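Local coordinates for purine nucleoside phosphorylase (Bacillus licheniformis, PDB 6DZD), which probably cleaves adenosine, inosine and methylthioadenosine with phosphate, releasing the free purine base, and probably also deaminates adenosine, at residues L73-Q85 with K93-R105. Residues are numbered along the deposited sequence; the frame is centred on the assembly and turned at random.
Sequences LKTDLHDWVFADQ and KVTDGDRASGAFR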
loop_
_atom_site.group_PDB
_atom_site.type_symbol
_atom_site.label_atom_id
_atom_site.label_comp_id
_atom_site.label_asym_id
_atom_site.label_seq_id
_atom_site.Cartn_x
_atom_site.Cartn_y
_atom_site.Cartn_z
ATOM N N LEU A 73 8.177 8.589 13.851
ATOM C CA LEU A 73 6.766 8.838 14.116
ATOM C C LEU A 73 6.449 8.906 15.605
ATOM O O LEU A 73 5.269 8.991 15.974
ATOM C CB LEU A 73 5.924 7.755 13.440
ATOM C CG LEU A 73 6.110 7.638 11.928
ATOM C CD1 LEU A 73 5.588 6.305 11.443
ATOM C CD2 LEU A 73 5.386 8.751 11.216
ATOM N N LYS A 74 7.469 8.859 16.460
ATOM C CA LYS A 74 7.308 8.949 17.911
ATOM C C LYS A 74 6.272 7.938 18.385
ATOM O O LYS A 74 5.302 8.275 19.067
ATOM C CB LYS A 74 6.949 10.379 18.349
ATOM N N THR A 75 6.494 6.680 17.996
ATOM C CA THR A 75 5.643 5.561 18.377
ATOM C C THR A 75 6.517 4.401 18.820
ATOM O O THR A 75 7.747 4.438 18.723
ATOM C CB THR A 75 4.733 5.091 17.227
ATOM O OG1 THR A 75 5.532 4.590 16.135
ATOM C CG2 THR A 75 3.841 6.225 16.738
ATOM N N ASP A 76 5.854 3.357 19.302
ATOM C CA ASP A 76 6.500 2.119 19.689
ATOM C C ASP A 76 6.167 1.025 18.688
ATOM O O ASP A 76 4.997 0.828 18.341
ATOM C CB ASP A 76 6.025 1.697 21.069
ATOM C CG ASP A 76 6.985 0.758 21.754
ATOM O OD1 ASP A 76 7.594 -0.091 21.063
ATOM O OD2 ASP A 76 7.133 0.887 22.996
ATOM N N LEU A 77 7.188 0.255 18.297
ATOM C CA LEU A 77 6.984 -0.837 17.354
ATOM C C LEU A 77 6.065 -1.916 17.916
ATOM O O LEU A 77 5.503 -2.703 17.145
ATOM C CB LEU A 77 8.338 -1.445 16.982
ATOM C CG LEU A 77 8.419 -2.238 15.679
ATOM C CD1 LEU A 77 7.944 -1.385 14.518
ATOM C CD2 LEU A 77 9.822 -2.758 15.439
ATOM N N HIS A 78 5.877 -1.946 19.236
ATOM C CA HIS A 78 4.948 -2.883 19.857
ATOM C C HIS A 78 3.504 -2.621 19.468
ATOM O O HIS A 78 2.682 -3.539 19.534
ATOM C CB HIS A 78 5.092 -2.829 21.382
ATOM C CG HIS A 78 6.386 -3.396 21.874
ATOM N ND1 HIS A 78 7.576 -2.704 21.799
ATOM C CD2 HIS A 78 6.685 -4.605 22.409
ATOM C CE1 HIS A 78 8.551 -3.455 22.283
ATOM N NE2 HIS A 78 8.036 -4.611 22.664
ATOM N N ASP A 79 3.175 -1.392 19.077
ATOM C CA ASP A 79 1.820 -1.032 18.688
ATOM C C ASP A 79 1.629 -1.063 17.169
ATOM O O ASP A 79 0.677 -0.461 16.651
ATOM C CB ASP A 79 1.455 0.340 19.252
ATOM C CG ASP A 79 1.671 0.433 20.755
ATOM O OD1 ASP A 79 1.270 -0.501 21.491
ATOM O OD2 ASP A 79 2.257 1.453 21.194
ATOM N N TRP A 80 2.508 -1.757 16.449
ATOM C CA TRP A 80 2.391 -1.915 15.012
ATOM C C TRP A 80 1.870 -3.314 14.664
ATOM O O TRP A 80 2.051 -4.276 15.419
ATOM C CB TRP A 80 3.740 -1.673 14.332
ATOM C CG TRP A 80 4.176 -0.258 14.358
ATOM C CD1 TRP A 80 4.414 0.507 15.467
ATOM C CD2 TRP A 80 4.428 0.584 13.225
ATOM N NE1 TRP A 80 4.792 1.771 15.093
ATOM C CE2 TRP A 80 4.809 1.847 13.722
ATOM C CE3 TRP A 80 4.368 0.395 11.842
ATOM C CZ2 TRP A 80 5.128 2.919 12.883
ATOM C CZ3 TRP A 80 4.691 1.464 11.006
ATOM C CH2 TRP A 80 5.069 2.708 11.535
ATOM N N VAL A 81 1.211 -3.416 13.503
ATOM C CA VAL A 81 0.643 -4.674 13.030
ATOM C C VAL A 81 0.994 -4.871 11.561
ATOM O O VAL A 81 0.735 -3.990 10.734
ATOM C CB VAL A 81 -0.884 -4.722 13.216
ATOM C CG1 VAL A 81 -1.405 -6.030 12.713
ATOM C CG2 VAL A 81 -1.250 -4.500 14.680
ATOM N N PHE A 82 1.528 -6.054 11.237
ATOM C CA PHE A 82 2.015 -6.398 9.909
ATOM C C PHE A 82 1.253 -7.603 9.369
ATOM O O PHE A 82 0.609 -8.341 10.120
ATOM C CB PHE A 82 3.539 -6.676 9.945
ATOM C CG PHE A 82 4.381 -5.429 10.063
ATOM C CD1 PHE A 82 4.353 -4.662 11.226
ATOM C CD2 PHE A 82 5.194 -5.021 9.029
ATOM C CE1 PHE A 82 5.116 -3.503 11.339
ATOM C CE2 PHE A 82 5.963 -3.869 9.145
ATOM C CZ PHE A 82 5.926 -3.114 10.299
ATOM N N ALA A 83 1.326 -7.802 8.050
ATOM C CA ALA A 83 0.570 -8.853 7.378
ATOM C C ALA A 83 1.489 -9.790 6.612
ATOM O O ALA A 83 2.516 -9.378 6.063
ATOM C CB ALA A 83 -0.457 -8.294 6.399
ATOM N N ASP A 84 1.119 -11.067 6.625
ATOM C CA ASP A 84 1.683 -12.075 5.738
ATOM C C ASP A 84 0.964 -11.905 4.409
ATOM O O ASP A 84 -0.134 -12.426 4.214
ATOM C CB ASP A 84 1.481 -13.464 6.338
ATOM C CG ASP A 84 1.550 -14.568 5.310
ATOM O OD1 ASP A 84 2.628 -14.747 4.698
ATOM O OD2 ASP A 84 0.517 -15.243 5.119
ATOM N N GLN A 85 1.565 -11.155 3.494
ATOM C CA GLN A 85 0.845 -10.705 2.313
ATOM C C GLN A 85 0.909 -11.763 1.220
ATOM O O GLN A 85 1.996 -12.085 0.723
ATOM C CB GLN A 85 1.401 -9.366 1.842
ATOM C CG GLN A 85 1.100 -8.196 2.791
ATOM C CD GLN A 85 1.988 -7.000 2.533
ATOM O OE1 GLN A 85 2.601 -6.449 3.446
ATOM N NE2 GLN A 85 2.078 -6.600 1.270
ATOM N N LYS A 93 -9.788 -6.622 10.348
ATOM C CA LYS A 93 -10.076 -5.505 11.239
ATOM C C LYS A 93 -9.170 -5.648 12.457
ATOM O O LYS A 93 -9.405 -6.507 13.317
ATOM C CB LYS A 93 -11.551 -5.485 11.623
ATOM C CG LYS A 93 -11.865 -4.494 12.683
ATOM C CD LYS A 93 -13.365 -4.254 12.827
ATOM C CE LYS A 93 -13.604 -3.074 13.769
ATOM N NZ LYS A 93 -15.031 -2.811 14.065
ATOM N N VAL A 94 -8.147 -4.797 12.539
ATOM C CA VAL A 94 -7.130 -4.915 13.578
ATOM C C VAL A 94 -7.666 -4.376 14.897
ATOM O O VAL A 94 -8.174 -3.251 14.958
ATOM C CB VAL A 94 -5.845 -4.185 13.154
ATOM C CG1 VAL A 94 -4.756 -4.417 14.169
ATOM C CG2 VAL A 94 -5.397 -4.667 11.787
ATOM N N THR A 95 -7.542 -5.171 15.962
ATOM C CA THR A 95 -7.957 -4.765 17.308
ATOM C C THR A 95 -6.758 -4.788 18.253
ATOM O O THR A 95 -5.641 -5.156 17.864
ATOM C CB THR A 95 -9.084 -5.651 17.849
ATOM O OG1 THR A 95 -8.573 -6.962 18.117
ATOM C CG2 THR A 95 -10.235 -5.745 16.839
ATOM N N ASP A 96 -7.012 -4.414 19.517
ATOM C CA ASP A 96 -5.932 -4.322 20.505
ATOM C C ASP A 96 -5.171 -5.628 20.630
ATOM O O ASP A 96 -3.946 -5.629 20.753
ATOM C CB ASP A 96 -6.475 -3.978 21.893
ATOM C CG ASP A 96 -6.763 -2.506 22.084
ATOM O OD1 ASP A 96 -6.371 -1.667 21.233
ATOM O OD2 ASP A 96 -7.393 -2.190 23.123
ATOM N N GLY A 97 -5.882 -6.750 20.608
ATOM C CA GLY A 97 -5.223 -8.035 20.719
ATOM C C GLY A 97 -4.228 -8.314 19.614
ATOM O O GLY A 97 -3.281 -9.071 19.822
ATOM N N ASP A 98 -4.409 -7.704 18.439
ATOM C CA ASP A 98 -3.498 -7.905 17.318
ATOM C C ASP A 98 -2.198 -7.158 17.473
ATOM O O ASP A 98 -1.341 -7.271 16.591
ATOM C CB ASP A 98 -4.112 -7.441 15.998
ATOM C CG ASP A 98 -5.262 -8.294 15.553
ATOM O OD1 ASP A 98 -5.161 -9.536 15.633
ATOM O OD2 ASP A 98 -6.268 -7.697 15.125
ATOM N N ARG A 99 -2.060 -6.353 18.521
ATOM C CA ARG A 99 -0.889 -5.502 18.670
ATOM C C ARG A 99 0.382 -6.321 18.545
ATOM O O ARG A 99 0.425 -7.498 18.922
ATOM C CB ARG A 99 -0.914 -4.805 20.019
ATOM C CG ARG A 99 -1.103 -3.326 19.947
ATOM C CD ARG A 99 -1.235 -2.761 21.354
ATOM N NE ARG A 99 -1.273 -1.320 21.256
ATOM C CZ ARG A 99 -2.381 -0.640 21.022
ATOM N NH1 ARG A 99 -3.528 -1.287 20.888
ATOM N NH2 ARG A 99 -2.336 0.676 20.913
ATOM N N ALA A 100 1.398 -5.702 17.950
ATOM C CA ALA A 100 2.748 -6.239 17.790
ATOM C C ALA A 100 2.809 -7.480 16.896
ATOM O O ALA A 100 3.890 -8.059 16.734
ATOM C CB ALA A 100 3.394 -6.546 19.152
ATOM N N SER A 101 1.717 -7.846 16.224
ATOM C CA SER A 101 1.715 -9.055 15.409
ATOM C C SER A 101 2.505 -8.802 14.130
ATOM O O SER A 101 2.157 -7.915 13.337
ATOM C CB SER A 101 0.285 -9.485 15.063
ATOM O OG SER A 101 -0.503 -9.803 16.204
ATOM N N GLY A 102 3.542 -9.604 13.911
ATOM C CA GLY A 102 4.396 -9.418 12.757
ATOM C C GLY A 102 5.402 -8.290 12.847
ATOM O O GLY A 102 6.211 -8.145 11.928
ATOM N N ALA A 103 5.416 -7.526 13.946
ATOM C CA ALA A 103 6.269 -6.341 14.035
ATOM C C ALA A 103 7.729 -6.725 14.231
ATOM O O ALA A 103 8.622 -6.072 13.681
ATOM C CB ALA A 103 5.792 -5.423 15.162
ATOM N N PHE A 104 7.999 -7.776 15.015
ATOM C CA PHE A 104 9.367 -8.246 15.229
ATOM C C PHE A 104 9.665 -9.592 14.584
ATOM O O PHE A 104 10.836 -9.934 14.406
ATOM C CB PHE A 104 9.671 -8.336 16.732
ATOM C CG PHE A 104 9.553 -7.020 17.438
ATOM C CD1 PHE A 104 8.336 -6.595 17.947
ATOM C CD2 PHE A 104 10.650 -6.188 17.554
ATOM C CE1 PHE A 104 8.228 -5.376 18.589
ATOM C CE2 PHE A 104 10.549 -4.975 18.189
ATOM C CZ PHE A 104 9.334 -4.567 18.708
ATOM N N ARG A 105 8.646 -10.341 14.205
ATOM C CA ARG A 105 8.823 -11.655 13.621
ATOM C C ARG A 105 7.733 -11.814 12.590
ATOM O O ARG A 105 6.598 -11.415 12.841
ATOM C CB ARG A 105 8.701 -12.776 14.660
ATOM C CG ARG A 105 9.682 -12.701 15.820
ATOM C CD ARG A 105 9.541 -13.922 16.691
ATOM N NE ARG A 105 10.454 -13.919 17.828
ATOM C CZ ARG A 105 10.112 -13.517 19.047
ATOM N NH1 ARG A 105 8.881 -13.074 19.271
ATOM N NH2 ARG A 105 11.000 -13.552 20.040
#
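The R99 side chain is extended from CG to NE, which carries NE to D79, whose CG stands beside its own backbone N (chi1 -54°). R99 NE gives D79 OD1 a salt-bridging hydrogen bond of 2.7 Å. The oxygen lies in the guanidinium plane, but NE meets it from above the carboxylate plane. R99 NH1 also makes a salt bridge to D96 OD1, with a weak hydrogen bond; D96 pairs with R120 as well. An alanine in place of R99 would probably leave D79 without its charged mate and D96 with one partner fewer. F104 meets both L77 and H78. L77 CD2 lies over a face of the F104 ring, a CH-pi contact 4.0 Å from the F104 centroid. The F104 edge points at the face of H78, with the ring planes at 53°. D76 OD1 sits at the edge of the H78 ring, in its plane, and accepts from both H78 ND1 and H78 N; the backbone bond closes an Asx turn. F82 N donates to S101 O at 2.9 Å, nearly straight at 166°. V81 CG2 touches V94 CG1 at 3.5 Å. The contact lays the loop after strand 91-93 along strand 80-82, an outermost strand of its sheet. Strand 124-129 is the sheet neighbour of 80-82, and helix 59-72 packs on L77 and W80.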